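PDB 6QQL: glutamine cyclotransferase from Porphyromonas gingivalis W83, which binds zinc and probably converts N-terminal glutamine of peptides to pyroglutamate, as a mammalian-like type II glutaminyl cyclase. Local coordinates for residues E214-S219 with D252-I257; G223-V228 with P263-I268. One frame throughout, in Å; residues are numbered along the deposited sequence.

How the contacts relate
Contacts 1 and 2 both lie buried in one M28-type alpha/beta domain, their centres about 9 Å apart, near the sheet edge formed by strand 264-268. Contact 1 comes nearer the surface, at Phe216 and Val254; contact 2 is more fully buried. Along the chain their segments alternate: helices 215-220 and 222-234 come first, helix 253-260 and strand 264-268 after. Contact 1 pairs two helices through a polar centre, a carboxylate bonded to an imidazole, with an apolar pair beside it; contact 2 lays a helix on the edge strand through apolar side chains. They touch directly: Ser217 packs on Ile265, its OG makes a weak hydrogen bond with Asp266 N, and Val256 meets Cys264.

Contact 1 (E214-S219 with D252-I257); sequences EYFSKS and DHVPVI
Two helices come together where Phe216 meets Val254 and Glu214 reaches His253: the short segments 215-219 and 253-257 run in roughly the same direction, 33° apart, with their axes 10.7 Å from each other at the closest. Both belong to the alpha/beta fold of the M28 peptidase family, and an N-cap joined to a histidine links them. Glu214 sits at the N-cap of helix 215-220, and its carboxylate turns back over the first turn: OE1 accepts from Phe216 N, and OE2 from Ser217 N (2.7 Å).

The same OE2 also takes the bond that spans the contact, from His253 NE2 at 2.7 Å and nearly straight (167°). Side chains approach tip to tip, with carboxylate and ring planes almost perpendicular; OE2 lies close to the plane of the imidazole, whereas NE2 stands well above the plane of the carboxylate. Ser217 OG supplies a third donor to OE2, this one on the anti lone pair, away from OE1. Three donors thus grip one buried oxygen, which would be expected to stabilise negative charge on the glutamate, as would the helix N-terminus. At His253, chi1 of 65° sets CG between the backbone N and the carbonyl carbon, and the ring runs on from there to Glu214. Outside the pair, Leu249 N donates to OE1, and the imidazole also packs on Cys264 and Asp266 of strand 264-268.

An apolar contact lies beside the polar one. CG2 of Val254 approaches CD2 of the Phe216 ring obliquely at 3.6 Å, and it also lies over one face of its neighbour's imidazole, toward the rim. The zinc ion is about 13 Å from the His253 side chain. Closest to the imidazole from the Phe216 side chain is CB, 4.1 Å from His253 NE2.

Contact 2 (G223-V228 with P263-I268); sequences GLISAV and PCIDII
Ile265 is the bump of this contact, rising from edge strand 264-268 of the mixed sheet into a hollow on helix 222-234 formed by Leu224, Ile225 and Val228. This is helix-on-sheet packing in the alpha/beta fold; the short helix and strand segments run 42° apart, with their axes 8.2 Å from each other at the closest.

The two branches of Ile265 fill different parts of the hollow. CG2 enters beside the helix backbone, 3.7 Å from both Leu224 CG and Ile225 N, with Ile225 CB only a little farther. CG1 lies between the backbone N and the carbonyl carbon (chi1 71°), and CD1 extends from it to meet Val228 CG2 tip to tip at 3.5 Å, with Leu224 CG also nearby. Leu224 therefore borders both branches.

At one end of the hollow Leu224 CD2 rests on the carbonyl oxygen of Pro263. Farther along the strand, the end of Ile267 bends nearer the helix. Helix 294-311 closes over the same region, Tyr307 touching Leu224 and Val304 touching Ile267. The longest of the apolar side-chain contacts is Val228 CG1 to Ile267 CD1, 4.3 Å apart.

Contact 1 (E214-S219 with D252-I257)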
ATOM      1  N   GLU A 214      -0.062 -13.149   6.259  1.00 22.70           N
ATOM      2  CA  GLU A 214       1.375 -12.956   6.105  1.00 20.89           C
ATOM      3  C   GLU A 214       2.057 -13.230   7.438  1.00 34.40           C
ATOM      4  O   GLU A 214       1.566 -12.805   8.493  1.00 21.25           O
ATOM      5  CB  GLU A 214       1.676 -11.528   5.645  1.00 20.25           C
ATOM      6  CG  GLU A 214       3.097 -11.305   5.142  1.00 20.41           C
ATOM      7  CD  GLU A 214       4.117 -11.106   6.267  1.00 20.74           C
ATOM      8  OE1 GLU A 214       5.198 -11.734   6.200  1.00 21.26           O
ATOM      9  OE2 GLU A 214       3.848 -10.329   7.212  1.00 20.50           O
ATOM     10  N   TYR A 215       3.196 -13.947   7.388  1.00 24.73           N
ATOM     11  CA  TYR A 215       3.778 -14.493   8.615  1.00 22.73           C
ATOM     12  C   TYR A 215       4.126 -13.402   9.623  1.00 26.98           C
ATOM     13  O   TYR A 215       3.739 -13.482  10.794  1.00 31.45           O
ATOM     14  CB  TYR A 215       5.004 -15.349   8.327  1.00 23.14           C
ATOM     15  CG  TYR A 215       5.615 -15.838   9.637  1.00 34.38           C
ATOM     16  CD1 TYR A 215       4.955 -16.780  10.416  1.00 29.27           C
ATOM     17  CD2 TYR A 215       6.831 -15.346  10.103  1.00 23.96           C
ATOM     18  CE1 TYR A 215       5.487 -17.214  11.615  1.00 34.93           C
ATOM     19  CE2 TYR A 215       7.374 -15.786  11.299  1.00 29.10           C
ATOM     20  CZ  TYR A 215       6.697 -16.717  12.057  1.00 37.07           C
ATOM     21  OH  TYR A 215       7.227 -17.157  13.261  1.00 38.83           O
ATOM     22  N   PHE A 216       4.907 -12.405   9.201  1.00 27.51           N
ATOM     23  CA  PHE A 216       5.319 -11.336  10.110  1.00 27.12           C
ATOM     24  C   PHE A 216       4.103 -10.605  10.675  1.00 29.21           C
ATOM     25  O   PHE A 216       4.048 -10.277  11.874  1.00 21.87           O
ATOM     26  CB  PHE A 216       6.263 -10.382   9.378  1.00 21.58           C
ATOM     27  CG  PHE A 216       7.490 -11.060   8.847  1.00 23.11           C
ATOM     28  CD1 PHE A 216       8.195 -11.974   9.638  1.00 26.30           C
ATOM     29  CD2 PHE A 216       7.937 -10.817   7.547  1.00 29.79           C
ATOM     30  CE1 PHE A 216       9.335 -12.638   9.144  1.00 25.61           C
ATOM     31  CE2 PHE A 216       9.074 -11.473   7.046  1.00 33.51           C
ATOM     32  CZ  PHE A 216       9.774 -12.392   7.855  1.00 25.23           C
ATOM     33  N   SER A 217       3.107 -10.362   9.824  1.00 29.17           N
ATOM     34  CA  SER A 217       1.869  -9.747  10.284  1.00 26.55           C
ATOM     35  C   SER A 217       1.226 -10.584  11.375  1.00 27.57           C
ATOM     36  O   SER A 217       0.856 -10.062  12.435  1.00 20.80           O
ATOM     37  CB  SER A 217       0.930  -9.580   9.099  1.00 25.16           C
ATOM     38  OG  SER A 217       1.677  -9.170   7.974  1.00 29.35           O
ATOM     39  N   LYS A 218       1.104 -11.896  11.127  1.00 33.73           N
ATOM     40  CA  LYS A 218       0.536 -12.819  12.108  1.00 32.64           C
ATOM     41  C   LYS A 218       1.363 -12.847  13.380  1.00 22.33           C
ATOM     42  O   LYS A 218       0.809 -12.866  14.483  1.00 22.52           O
ATOM     43  CB  LYS A 218       0.472 -14.225  11.506  1.00 46.01           C
ATOM     44  CG  LYS A 218      -0.184 -15.324  12.371  1.00 44.96           C
ATOM     45  CD  LYS A 218       0.502 -16.684  12.095  1.00 46.48           C
ATOM     46  CE  LYS A 218      -0.214 -17.886  12.719  1.00 53.22           C
ATOM     47  NZ  LYS A 218       0.668 -19.097  12.808  1.00 51.48           N
ATOM     48  N   SER A 219       2.693 -12.777  13.247  1.00 22.56           N
ATOM     49  CA  SER A 219       3.566 -12.843  14.417  1.00 23.13           C
ATOM     50  C   SER A 219       3.420 -11.604  15.287  1.00 26.93           C
ATOM     51  O   SER A 219       3.163 -11.706  16.490  1.00 23.19           O
ATOM     52  CB  SER A 219       5.029 -13.009  13.999  1.00 23.45           C
ATOM     53  OG  SER A 219       5.291 -14.304  13.511  1.00 41.38           O
ATOM     54  N   ASP A 252       6.728  -3.287   3.169  1.00 25.91           N
ATOM     55  CA  ASP A 252       6.894  -2.023   3.874  1.00 27.39           C
ATOM     56  C   ASP A 252       6.518  -2.125   5.336  1.00 21.70           C
ATOM     57  O   ASP A 252       6.951  -1.281   6.121  1.00 25.00           O
ATOM     58  CB  ASP A 252       6.089  -0.902   3.213  1.00 20.04           C
ATOM     59  CG  ASP A 252       6.679  -0.500   1.878  1.00 20.02           C
ATOM     60  OD1 ASP A 252       7.940  -0.407   1.812  1.00 15.76           O
ATOM     61  OD2 ASP A 252       5.891  -0.258   0.926  1.00 17.88           O
ATOM     62  N   HIS A 253       5.715  -3.123   5.718  1.00 21.73           N
ATOM     63  CA  HIS A 253       5.305  -3.215   7.115  1.00 21.55           C
ATOM     64  C   HIS A 253       6.444  -3.702   7.997  1.00 21.41           C
ATOM     65  O   HIS A 253       6.557  -3.268   9.155  1.00 20.21           O
ATOM     66  CB  HIS A 253       4.076  -4.119   7.262  1.00 20.27           C
ATOM     67  CG  HIS A 253       4.315  -5.551   6.897  1.00 32.50           C
ATOM     68  ND1 HIS A 253       4.906  -5.934   5.711  1.00 28.64           N
ATOM     69  CD2 HIS A 253       4.003  -6.698   7.549  1.00 31.01           C
ATOM     70  CE1 HIS A 253       4.972  -7.253   5.661  1.00 28.15           C
ATOM     71  NE2 HIS A 253       4.429  -7.740   6.762  1.00 28.78           N
ATOM     72  N   VAL A 254       7.357  -4.502   7.452  1.00 16.73           N
ATOM     73  CA  VAL A 254       8.430  -5.044   8.281  1.00 37.08           C
ATOM     74  C   VAL A 254       9.303  -3.951   8.886  1.00 40.63           C
ATOM     75  O   VAL A 254       9.454  -3.929  10.119  1.00 38.36           O
ATOM     76  CB  VAL A 254       9.247  -6.079   7.494  1.00 17.39           C
ATOM     77  CG1 VAL A 254      10.470  -6.451   8.316  1.00 17.95           C
ATOM     78  CG2 VAL A 254       8.375  -7.279   7.169  1.00 17.33           C
ATOM     79  N   PRO A 255       9.881  -3.016   8.111  1.00 40.06           N
ATOM     80  CA  PRO A 255      10.699  -1.962   8.757  1.00 32.14           C
ATOM     81  C   PRO A 255       9.950  -1.202   9.824  1.00 21.73           C
ATOM     82  O   PRO A 255      10.552  -0.850  10.846  1.00 27.58           O
ATOM     83  CB  PRO A 255      11.090  -1.035   7.596  1.00 18.38           C
ATOM     84  CG  PRO A 255      10.913  -1.861   6.365  1.00 17.20           C
ATOM     85  CD  PRO A 255       9.809  -2.834   6.648  1.00 16.99           C
ATOM     86  N   VAL A 256       8.645  -0.982   9.637  1.00 17.31           N
ATOM     87  CA  VAL A 256       7.854  -0.239  10.614  1.00 37.85           C
ATOM     88  C   VAL A 256       7.761  -1.003  11.932  1.00 39.57           C
ATOM     89  O   VAL A 256       7.840  -0.414  13.022  1.00 33.14           O
ATOM     90  CB  VAL A 256       6.467   0.095  10.027  1.00 33.32           C
ATOM     91  CG1 VAL A 256       5.596   0.812  11.043  1.00 17.13           C
ATOM     92  CG2 VAL A 256       6.626   0.980   8.795  1.00 23.99           C
ATOM     93  N   ILE A 257       7.615  -2.324  11.863  1.00 32.01           N
ATOM     94  CA  ILE A 257       7.563  -3.101  13.092  1.00 19.89           C
ATOM     95  C   ILE A 257       8.911  -3.068  13.793  1.00 21.53           C
ATOM     96  O   ILE A 257       8.983  -2.841  15.006  1.00 23.43           O
ATOM     97  CB  ILE A 257       7.099  -4.532  12.792  1.00 29.42           C
ATOM     98  CG1 ILE A 257       5.665  -4.498  12.242  1.00 37.75           C
ATOM     99  CG2 ILE A 257       7.192  -5.386  14.051  1.00 18.87           C
ATOM    100  CD1 ILE A 257       5.301  -5.678  11.355  1.00 36.21           C
TER

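Contact 2 (G223-V228 with P263-I268)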
ATOM      1  N   GLY A 223      -3.773  -9.762  17.173  1.00 21.60           N
ATOM      2  CA  GLY A 223      -5.102  -9.218  17.364  1.00 20.88           C
ATOM      3  C   GLY A 223      -5.537  -8.436  16.153  1.00 29.99           C
ATOM      4  O   GLY A 223      -6.661  -8.591  15.672  1.00 41.19           O
ATOM      5  N   LEU A 224      -4.622  -7.636  15.608  1.00 35.91           N
ATOM      6  CA  LEU A 224      -4.905  -6.859  14.410  1.00 29.49           C
ATOM      7  C   LEU A 224      -5.315  -7.745  13.245  1.00 22.37           C
ATOM      8  O   LEU A 224      -6.390  -7.568  12.665  1.00 21.12           O
ATOM      9  CB  LEU A 224      -3.665  -6.044  14.049  1.00 29.03           C
ATOM     10  CG  LEU A 224      -3.819  -5.081  12.889  1.00 32.52           C
ATOM     11  CD1 LEU A 224      -5.146  -4.318  12.977  1.00 25.40           C
ATOM     12  CD2 LEU A 224      -2.598  -4.167  12.870  1.00 31.46           C
ATOM     13  N   ILE A 225      -4.493  -8.741  12.928  1.00 19.03           N
ATOM     14  CA  ILE A 225      -4.801  -9.639  11.818  1.00 33.55           C
ATOM     15  C   ILE A 225      -6.175 -10.286  12.006  1.00 32.92           C
ATOM     16  O   ILE A 225      -6.960 -10.382  11.053  1.00 41.00           O
ATOM     17  CB  ILE A 225      -3.651 -10.656  11.636  1.00 47.38           C
ATOM     18  CG1 ILE A 225      -3.529 -11.120  10.187  1.00 43.57           C
ATOM     19  CG2 ILE A 225      -3.749 -11.858  12.577  1.00 50.29           C
ATOM     20  CD1 ILE A 225      -2.378 -12.063   9.996  1.00 42.48           C
ATOM     21  N   SER A 226      -6.505 -10.716  13.234  1.00 24.54           N
ATOM     22  CA  SER A 226      -7.805 -11.347  13.472  1.00 26.86           C
ATOM     23  C   SER A 226      -8.945 -10.347  13.302  1.00 28.05           C
ATOM     24  O   SER A 226      -9.971 -10.657  12.681  1.00 22.94           O
ATOM     25  CB  SER A 226      -7.864 -11.986  14.861  1.00 24.08           C
ATOM     26  OG  SER A 226      -6.846 -12.954  15.023  1.00 36.03           O
ATOM     27  N   ALA A 227      -8.798  -9.161  13.894  1.00 19.80           N
ATOM     28  CA  ALA A 227      -9.843  -8.149  13.819  1.00 19.74           C
ATOM     29  C   ALA A 227     -10.175  -7.789  12.371  1.00 19.11           C
ATOM     30  O   ALA A 227     -11.345  -7.616  12.018  1.00 19.21           O
ATOM     31  CB  ALA A 227      -9.421  -6.916  14.618  1.00 27.51           C
ATOM     32  N   VAL A 228      -9.164  -7.660  11.514  1.00 24.83           N
ATOM     33  CA  VAL A 228      -9.441  -7.308  10.129  1.00 17.99           C
ATOM     34  C   VAL A 228     -10.153  -8.454   9.429  1.00 28.70           C
ATOM     35  O   VAL A 228     -11.216  -8.270   8.826  1.00 26.49           O
ATOM     36  CB  VAL A 228      -8.146  -6.923   9.389  1.00 17.41           C
ATOM     37  CG1 VAL A 228      -8.424  -6.759   7.909  1.00 16.97           C
ATOM     38  CG2 VAL A 228      -7.585  -5.618   9.947  1.00 17.24           C
ATOM     39  N   PRO A 263       2.628  -2.544  15.680  1.00 26.14           N
ATOM     40  CA  PRO A 263       2.090  -3.794  15.123  1.00 18.54           C
ATOM     41  C   PRO A 263       1.388  -3.525  13.802  1.00 17.90           C
ATOM     42  O   PRO A 263       0.424  -2.757  13.738  1.00 17.77           O
ATOM     43  CB  PRO A 263       1.114  -4.277  16.205  1.00 19.06           C
ATOM     44  CG  PRO A 263       0.717  -3.059  16.898  1.00 19.27           C
ATOM     45  CD  PRO A 263       1.925  -2.142  16.906  1.00 20.22           C
ATOM     46  N   CYS A 264       1.903  -4.131  12.733  1.00 23.13           N
ATOM     47  CA  CYS A 264       1.386  -3.921  11.389  1.00 28.12           C
ATOM     48  C   CYS A 264       0.995  -5.245  10.739  1.00 31.67           C
ATOM     49  O   CYS A 264       1.536  -6.303  11.080  1.00 27.36           O
ATOM     50  CB  CYS A 264       2.420  -3.190  10.523  1.00 26.81           C
ATOM     51  SG  CYS A 264       2.931  -1.589  11.229  1.00 22.84           S
ATOM     52  N   ILE A 265      -0.010  -5.187   9.850  1.00 34.71           N
ATOM     53  CA  ILE A 265      -0.363  -6.312   8.988  1.00 26.05           C
ATOM     54  C   ILE A 265      -0.284  -5.874   7.529  1.00 28.15           C
ATOM     55  O   ILE A 265      -0.437  -4.698   7.183  1.00 29.87           O
ATOM     56  CB  ILE A 265      -1.759  -6.901   9.269  1.00 16.74           C
ATOM     57  CG1 ILE A 265      -2.849  -5.927   8.801  1.00 16.60           C
ATOM     58  CG2 ILE A 265      -1.882  -7.314  10.732  1.00 17.29           C
ATOM     59  CD1 ILE A 265      -4.251  -6.303   9.206  1.00 16.73           C
ATOM     60  N   ASP A 266      -0.114  -6.864   6.667  1.00 27.17           N
ATOM     61  CA  ASP A 266       0.033  -6.667   5.234  1.00 30.46           C
ATOM     62  C   ASP A 266      -1.099  -7.403   4.519  1.00 30.60           C
ATOM     63  O   ASP A 266      -1.078  -8.634   4.405  1.00 37.25           O
ATOM     64  CB  ASP A 266       1.394  -7.181   4.781  1.00 15.85           C
ATOM     65  CG  ASP A 266       1.773  -6.689   3.413  1.00 23.83           C
ATOM     66  OD1 ASP A 266       1.019  -5.894   2.818  1.00 17.82           O
ATOM     67  OD2 ASP A 266       2.824  -7.121   2.919  1.00 24.58           O
ATOM     68  N   ILE A 267      -2.075  -6.657   4.009  1.00 15.52           N
ATOM     69  CA  ILE A 267      -3.093  -7.228   3.139  1.00 15.55           C
ATOM     70  C   ILE A 267      -2.490  -7.265   1.737  1.00 19.31           C
ATOM     71  O   ILE A 267      -2.356  -6.231   1.085  1.00 21.86           O
ATOM     72  CB  ILE A 267      -4.399  -6.430   3.178  1.00 15.45           C
ATOM     73  CG1 ILE A 267      -4.976  -6.402   4.592  1.00 15.70           C
ATOM     74  CG2 ILE A 267      -5.430  -7.084   2.282  1.00 15.56           C
ATOM     75  CD1 ILE A 267      -5.783  -5.154   4.901  1.00 15.59           C
ATOM     76  N   ILE A 268      -2.093  -8.452   1.280  1.00 20.82           N
ATOM     77  CA  ILE A 268      -1.297  -8.602   0.069  1.00 25.00           C
ATOM     78  C   ILE A 268      -1.714  -9.865  -0.675  1.00 37.77           C
ATOM     79  O   ILE A 268      -1.901 -10.930  -0.079  1.00 34.21           O
ATOM     80  CB  ILE A 268       0.210  -8.624   0.386  1.00 19.18           C
ATOM     81  CG1 ILE A 268       1.032  -8.884  -0.885  1.00 25.83           C
ATOM     82  CG2 ILE A 268       0.519  -9.640   1.490  1.00 16.05           C
ATOM     83  CD1 ILE A 268       2.511  -8.497  -0.754  1.00 15.84           C
TER